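Local coordinates for protein putative isohexenylglutaconyl-CoA hydratase (PDB 4ZU2) that probably hydrates the glutaconyl double bond of isohexenylglutaconyl-CoA in the breakdown of citronellate, as a trimeric member of the crotonase (enoyl-CoA hydratase) family, at residues L87-A90 and F91-L95; P25-R28 and N29-S32. One frame throughout, in Å; residues are numbered along the deposited sequence.

How the contacts relate
Both contacts are local, each within one continuous run of chain, and both are partly buried. Contact 1 is a run of backbone bonds inside helix 81-99, with one flank turned to another subunit of the trimer. Contact 2 is a tight turn in the loop between strand 17-22 and helix 33-47, untouched by other chains and lying farther from the chain centre. Backbone repetition and a charged arginine mark the first; a serine and an asparagine that bond to main-chain atoms mark the second. Their centres lie about 17 Å apart, yet they touch through Met31, whose SD packs 3.9 Å from CE1 of Phe91.

Contact 1: L87-A90 and F91-L95; sequences LNRA and FGSLL
Ser93 meets Arg89 one helical turn back: Ser93 N donates to Arg89 O over 2.8 Å, at an N-H...O angle of 143° and in the carbonyl plane. The same i to i+4 pattern runs through the neighbouring residues. Gly92 N reaches Asn88 O at 3.0 Å, and Leu94 N reaches Ala90 O at 3.1 Å. Phe91 N to Leu87 O is 3.2 Å, its donor tilted 29° from the carbonyl plane; this amide also makes a weak bond to Asn88 O.

The side chains follow the turn. Arg89 leaves with CG opposite the backbone N (chi1 -175°) and bends at chi2, which swings the guanidinium along the helix until its edge faces Ser93. NH1 stands 3.4 Å from Ser93 OG, without the angle for a hydrogen bond. Phe91 sets its CB 3.5 Å from Asn88 O and then points its ring off the helix; Leu95 covers one ring face, its CG 4.0 Å above the plane and offset toward the rim.

Outside partners fix these groups. Arg89 forms salt bridges with Glu96 and with Asp232 of the second subunit, and its NH2 also bonds to Gly228 O of that subunit. Asn88 OD1 accepts from Gln148, while Leu94 packs on Leu39 and Leu43 of helix 33-47.

Leu87, Phe91 and Leu94 thus pack against their own chain, whereas Arg89, paired with Glu96 of its own helix, ties that helix to the second subunit; the two carboxylates probably balance its charge.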
ATOM      1  N   LEU A  87      -7.767  -5.828  28.755  1.00 23.84           N
ATOM      2  CA  LEU A  87      -8.771  -4.923  28.193  1.00 17.62           C
ATOM      3  C   LEU A  87      -8.354  -4.291  26.854  1.00 17.05           C
ATOM      4  O   LEU A  87      -9.205  -4.197  25.965  1.00 19.96           O
ATOM      5  CB  LEU A  87      -9.152  -3.830  29.225  1.00 23.68           C
ATOM      6  CG  LEU A  87      -9.782  -4.325  30.545  1.00 31.61           C
ATOM      7  CD1 LEU A  87      -9.807  -3.261  31.672  1.00 34.35           C
ATOM      8  CD2 LEU A  87     -11.191  -4.786  30.306  1.00 37.07           C
ATOM      9  N   ASN A  88      -7.091  -3.845  26.712  1.00 14.56           N
ATOM     10  CA  ASN A  88      -6.535  -3.432  25.390  1.00  9.13           C
ATOM     11  C   ASN A  88      -6.593  -4.591  24.358  1.00 18.14           C
ATOM     12  O   ASN A  88      -7.071  -4.420  23.256  1.00 15.07           O
ATOM     13  CB  ASN A  88      -5.100  -2.874  25.520  1.00  6.95           C
ATOM     14  CG  ASN A  88      -4.566  -2.256  24.230  1.00 17.59           C
ATOM     15  OD1 ASN A  88      -3.592  -2.738  23.644  1.00 15.25           O
ATOM     16  ND2 ASN A  88      -5.185  -1.160  23.795  1.00 20.18           N
ATOM     17  N   ARG A  89      -6.178  -5.797  24.745  1.00 15.59           N
ATOM     18  CA  ARG A  89      -6.269  -6.921  23.813  1.00 14.32           C
ATOM     19  C   ARG A  89      -7.704  -7.226  23.374  1.00 15.19           C
ATOM     20  O   ARG A  89      -7.945  -7.536  22.202  1.00  7.69           O
ATOM     21  CB  ARG A  89      -5.637  -8.204  24.360  1.00 14.29           C
ATOM     22  CG  ARG A  89      -5.633  -9.311  23.318  1.00 17.01           C
ATOM     23  CD  ARG A  89      -4.806  -8.905  22.136  1.00 15.75           C
ATOM     24  NE  ARG A  89      -4.657  -9.925  21.108  1.00  8.33           N
ATOM     25  CZ  ARG A  89      -5.513 -10.104  20.108  1.00 14.41           C
ATOM     26  NH1 ARG A  89      -6.590  -9.332  20.012  1.00 18.92           N
ATOM     27  NH2 ARG A  89      -5.279 -11.040  19.197  1.00 13.36           N
ATOM     28  N   ALA A  90      -8.667  -7.130  24.300  1.00 15.83           N
ATOM     29  CA  ALA A  90     -10.071  -7.280  23.915  1.00 15.24           C
ATOM     30  C   ALA A  90     -10.553  -6.178  22.939  1.00 12.98           C
ATOM     31  O   ALA A  90     -11.423  -6.422  22.131  1.00 12.49           O
ATOM     32  CB  ALA A  90     -10.996  -7.365  25.137  1.00 19.24           C
ATOM     33  N   PHE A  91      -9.980  -4.982  22.994  1.00 16.42           N
ATOM     34  CA  PHE A  91     -10.340  -3.973  22.017  1.00 10.19           C
ATOM     35  C   PHE A  91      -9.652  -4.408  20.687  1.00 16.34           C
ATOM     36  O   PHE A  91     -10.152  -4.157  19.593  1.00 19.33           O
ATOM     37  CB  PHE A  91      -9.972  -2.549  22.466  1.00  9.20           C
ATOM     38  CG  PHE A  91      -9.979  -1.534  21.322  1.00 13.09           C
ATOM     39  CD1 PHE A  91     -11.140  -1.260  20.617  1.00 15.71           C
ATOM     40  CD2 PHE A  91      -8.811  -0.917  20.912  1.00 21.56           C
ATOM     41  CE1 PHE A  91     -11.141  -0.374  19.564  1.00 14.88           C
ATOM     42  CE2 PHE A  91      -8.817  -0.032  19.830  1.00 21.11           C
ATOM     43  CZ  PHE A  91      -9.999   0.248  19.179  1.00 11.52           C
ATOM     44  N   GLY A  92      -8.549  -5.130  20.779  1.00  6.36           N
ATOM     45  CA  GLY A  92      -7.938  -5.670  19.575  1.00 10.18           C
ATOM     46  C   GLY A  92      -8.802  -6.777  18.979  1.00 13.25           C
ATOM     47  O   GLY A  92      -8.886  -6.921  17.758  1.00 15.11           O
ATOM     48  N   SER A  93      -9.439  -7.563  19.837  1.00 10.58           N
ATOM     49  CA  SER A  93     -10.347  -8.595  19.357  1.00 13.34           C
ATOM     50  C   SER A  93     -11.545  -7.970  18.665  1.00 15.48           C
ATOM     51  O   SER A  93     -12.015  -8.520  17.681  1.00 11.26           O
ATOM     52  CB  SER A  93     -10.815  -9.506  20.478  1.00 11.01           C
ATOM     53  OG  SER A  93      -9.726 -10.117  21.108  1.00 14.74           O
ATOM     54  N   LEU A  94     -12.037  -6.824  19.140  1.00 12.86           N
ATOM     55  CA  LEU A  94     -13.148  -6.161  18.426  1.00 11.14           C
ATOM     56  C   LEU A  94     -12.730  -5.807  16.998  1.00 13.81           C
ATOM     57  O   LEU A  94     -13.490  -5.990  16.093  1.00 19.09           O
ATOM     58  CB  LEU A  94     -13.644  -4.910  19.147  1.00 15.07           C
ATOM     59  CG  LEU A  94     -14.447  -3.895  18.324  1.00 16.77           C
ATOM     60  CD1 LEU A  94     -15.650  -4.503  17.672  1.00 19.38           C
ATOM     61  CD2 LEU A  94     -14.922  -2.769  19.231  1.00 21.85           C
ATOM     62  N   LEU A  95     -11.510  -5.291  16.815  1.00 17.15           N
ATOM     63  CA  LEU A  95     -11.067  -4.819  15.513  1.00 16.73           C
ATOM     64  C   LEU A  95     -10.882  -6.009  14.595  1.00 16.54           C
ATOM     65  O   LEU A  95     -11.167  -5.940  13.398  1.00 11.83           O
ATOM     66  CB  LEU A  95      -9.759  -3.995  15.605  1.00 15.85           C
ATOM     67  CG  LEU A  95      -9.723  -2.687  16.415  1.00 21.08           C
ATOM     68  CD1 LEU A  95      -8.277  -2.087  16.498  1.00 19.05           C
ATOM     69  CD2 LEU A  95     -10.712  -1.644  15.893  1.00 20.24           C
TER

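Contact 2: P25-R28 and N29-S32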
ATOM      1  N   PRO A  25     -23.402  10.054  23.571  1.00 25.75           N
ATOM      2  CA  PRO A  25     -23.113  11.360  22.965  1.00 28.80           C
ATOM      3  C   PRO A  25     -22.460  12.328  23.928  1.00 30.85           C
ATOM      4  O   PRO A  25     -21.731  13.239  23.535  1.00 31.24           O
ATOM      5  CB  PRO A  25     -24.498  11.876  22.558  1.00 32.61           C
ATOM      6  CG  PRO A  25     -25.480  11.063  23.383  1.00 33.88           C
ATOM      7  CD  PRO A  25     -24.834   9.717  23.473  1.00 27.75           C
ATOM      8  N   GLN A  26     -22.767  12.116  25.193  1.00 35.28           N
ATOM      9  CA  GLN A  26     -22.181  12.816  26.317  1.00 40.08           C
ATOM     10  C   GLN A  26     -20.673  12.788  26.365  1.00 42.34           C
ATOM     11  O   GLN A  26     -20.071  13.766  26.791  1.00 44.03           O
ATOM     12  CB  GLN A  26     -22.725  12.208  27.623  1.00 46.30           C
ATOM     13  CG  GLN A  26     -22.643  10.623  27.703  1.00 51.42           C
ATOM     14  CD  GLN A  26     -23.842   9.929  27.033  1.00 41.13           C
ATOM     15  OE1 GLN A  26     -24.287  10.398  26.035  1.00 43.70           O
ATOM     16  NE2 GLN A  26     -24.359   8.852  27.594  1.00 33.95           N
ATOM     17  N   SER A  27     -20.063  11.663  25.978  1.00 42.34           N
ATOM     18  CA  SER A  27     -18.598  11.563  25.932  1.00 42.17           C
ATOM     19  C   SER A  27     -18.095  11.400  24.504  1.00 40.80           C
ATOM     20  O   SER A  27     -17.088  10.712  24.273  1.00 44.04           O
ATOM     21  CB  SER A  27     -18.100  10.409  26.800  1.00 48.69           C
ATOM     22  OG  SER A  27     -18.444   9.159  26.261  1.00 53.79           O
ATOM     23  N   ARG A  28     -18.807  12.044  23.567  1.00 29.96           N
ATOM     24  CA  ARG A  28     -18.555  11.926  22.137  1.00 27.07           C
ATOM     25  C   ARG A  28     -18.335  10.450  21.751  1.00 23.18           C
ATOM     26  O   ARG A  28     -17.486  10.124  20.922  1.00 18.61           O
ATOM     27  CB  ARG A  28     -17.371  12.813  21.701  1.00 26.47           C
ATOM     28  CG  ARG A  28     -17.564  14.284  21.940  1.00 28.80           C
ATOM     29  CD  ARG A  28     -16.472  15.118  21.269  1.00 34.61           C
ATOM     30  NE  ARG A  28     -15.114  14.702  21.647  1.00 41.96           N
ATOM     31  CZ  ARG A  28     -13.994  15.297  21.216  1.00 43.45           C
ATOM     32  NH1 ARG A  28     -14.058  16.348  20.409  1.00 41.42           N
ATOM     33  NH2 ARG A  28     -12.801  14.859  21.609  1.00 44.59           N
ATOM     34  N   ASN A  29     -19.117   9.589  22.392  1.00 26.89           N
ATOM     35  CA  ASN A  29     -19.213   8.169  22.087  1.00 30.53           C
ATOM     36  C   ASN A  29     -17.924   7.394  22.331  1.00 29.86           C
ATOM     37  O   ASN A  29     -17.510   6.575  21.509  1.00 23.22           O
ATOM     38  CB  ASN A  29     -19.662   7.987  20.647  1.00 35.30           C
ATOM     39  CG  ASN A  29     -21.058   8.491  20.420  1.00 34.03           C
ATOM     40  OD1 ASN A  29     -21.954   8.231  21.232  1.00 33.47           O
ATOM     41  ND2 ASN A  29     -21.263   9.195  19.310  1.00 25.48           N
ATOM     42  N   ALA A  30     -17.289   7.682  23.459  1.00 31.15           N
ATOM     43  CA  ALA A  30     -16.028   7.047  23.818  1.00 26.72           C
ATOM     44  C   ALA A  30     -16.287   5.551  23.948  1.00 26.26           C
ATOM     45  O   ALA A  30     -17.361   5.123  24.341  1.00 25.93           O
ATOM     46  CB  ALA A  30     -15.497   7.646  25.126  1.00 22.15           C
ATOM     47  N   MET A  31     -15.335   4.741  23.549  1.00 27.25           N
ATOM     48  CA  MET A  31     -15.489   3.303  23.722  1.00 29.95           C
ATOM     49  C   MET A  31     -15.349   2.983  25.165  1.00 27.68           C
ATOM     50  O   MET A  31     -14.286   3.124  25.725  1.00 27.84           O
ATOM     51  CB  MET A  31     -14.397   2.554  23.020  1.00 31.81           C
ATOM     52  CG  MET A  31     -14.442   2.770  21.584  1.00 37.43           C
ATOM     53  SD  MET A  31     -14.517   1.239  20.663  1.00 48.58           S
ATOM     54  CE  MET A  31     -15.882   0.470  21.477  1.00 17.31           C
ATOM     55  N   SER A  32     -16.440   2.559  25.768  1.00 22.12           N
ATOM     56  CA  SER A  32     -16.363   2.041  27.064  1.00 18.31           C
ATOM     57  C   SER A  32     -16.070   0.550  26.933  1.00 23.40           C
ATOM     58  O   SER A  32     -16.218  -0.041  25.882  1.00 23.14           O
ATOM     59  CB  SER A  32     -17.676   2.294  27.781  1.00 27.74           C
ATOM     60  OG  SER A  32     -18.799   1.747  27.094  1.00 31.22           O
TER
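Ala30 N is gripped by two oxygens of Ser27, both weakly. The carbonyl O of Ser27 lies 3.1 Å from Ala30 N, with a bent N-H...O angle of 127°. The hydroxyl OG of Ser27 is farther from Ala30 N, at 3.4 Å, but takes the N-H along a straighter line of 154°. Ser27 OG sits between its own backbone N and carbonyl carbon (chi1 69°), and from there it also touches Ala30 CB at 3.5 Å. One serine therefore closes the turn with main chain and side chain together. A preceding bond, Arg28 N to Pro25 O at 3.2 Å, winds the chain into the turn.

Arg28 and Asn29, at the two middle positions, both have positive phi. At Asn29 this left-handed backbone brings CB within 3.1 Å of Arg28 O. Its amide turns back toward the start of the turn, where OD1 lies 3.3 Å from Pro25 N, an atom with no hydrogen to give. OD1 instead accepts from Arg24 N, and ND2 donates to Ala60 O and His63 O, so backbone groups on both sides of the carboxamide hold its orientation. The Arg28 side chain touches His63 and Ala66, and Ala112 and Leu114 of strand 112-114.

Beyond the turn, Met31 makes backbone bonds to Gly67 and Asp69, and Ser32, the N-cap of helix 33-47, bonds through OG to Met35 N.

Through ND2, Asn29 ties the turn to the loop after strand 54-59, while OD1 ties it back to Arg24 at its own start. With the Met31 backbone bonds, this anchors the turn to the loop that, as in other crotonases, probably supplies an oxyanion-hole amide.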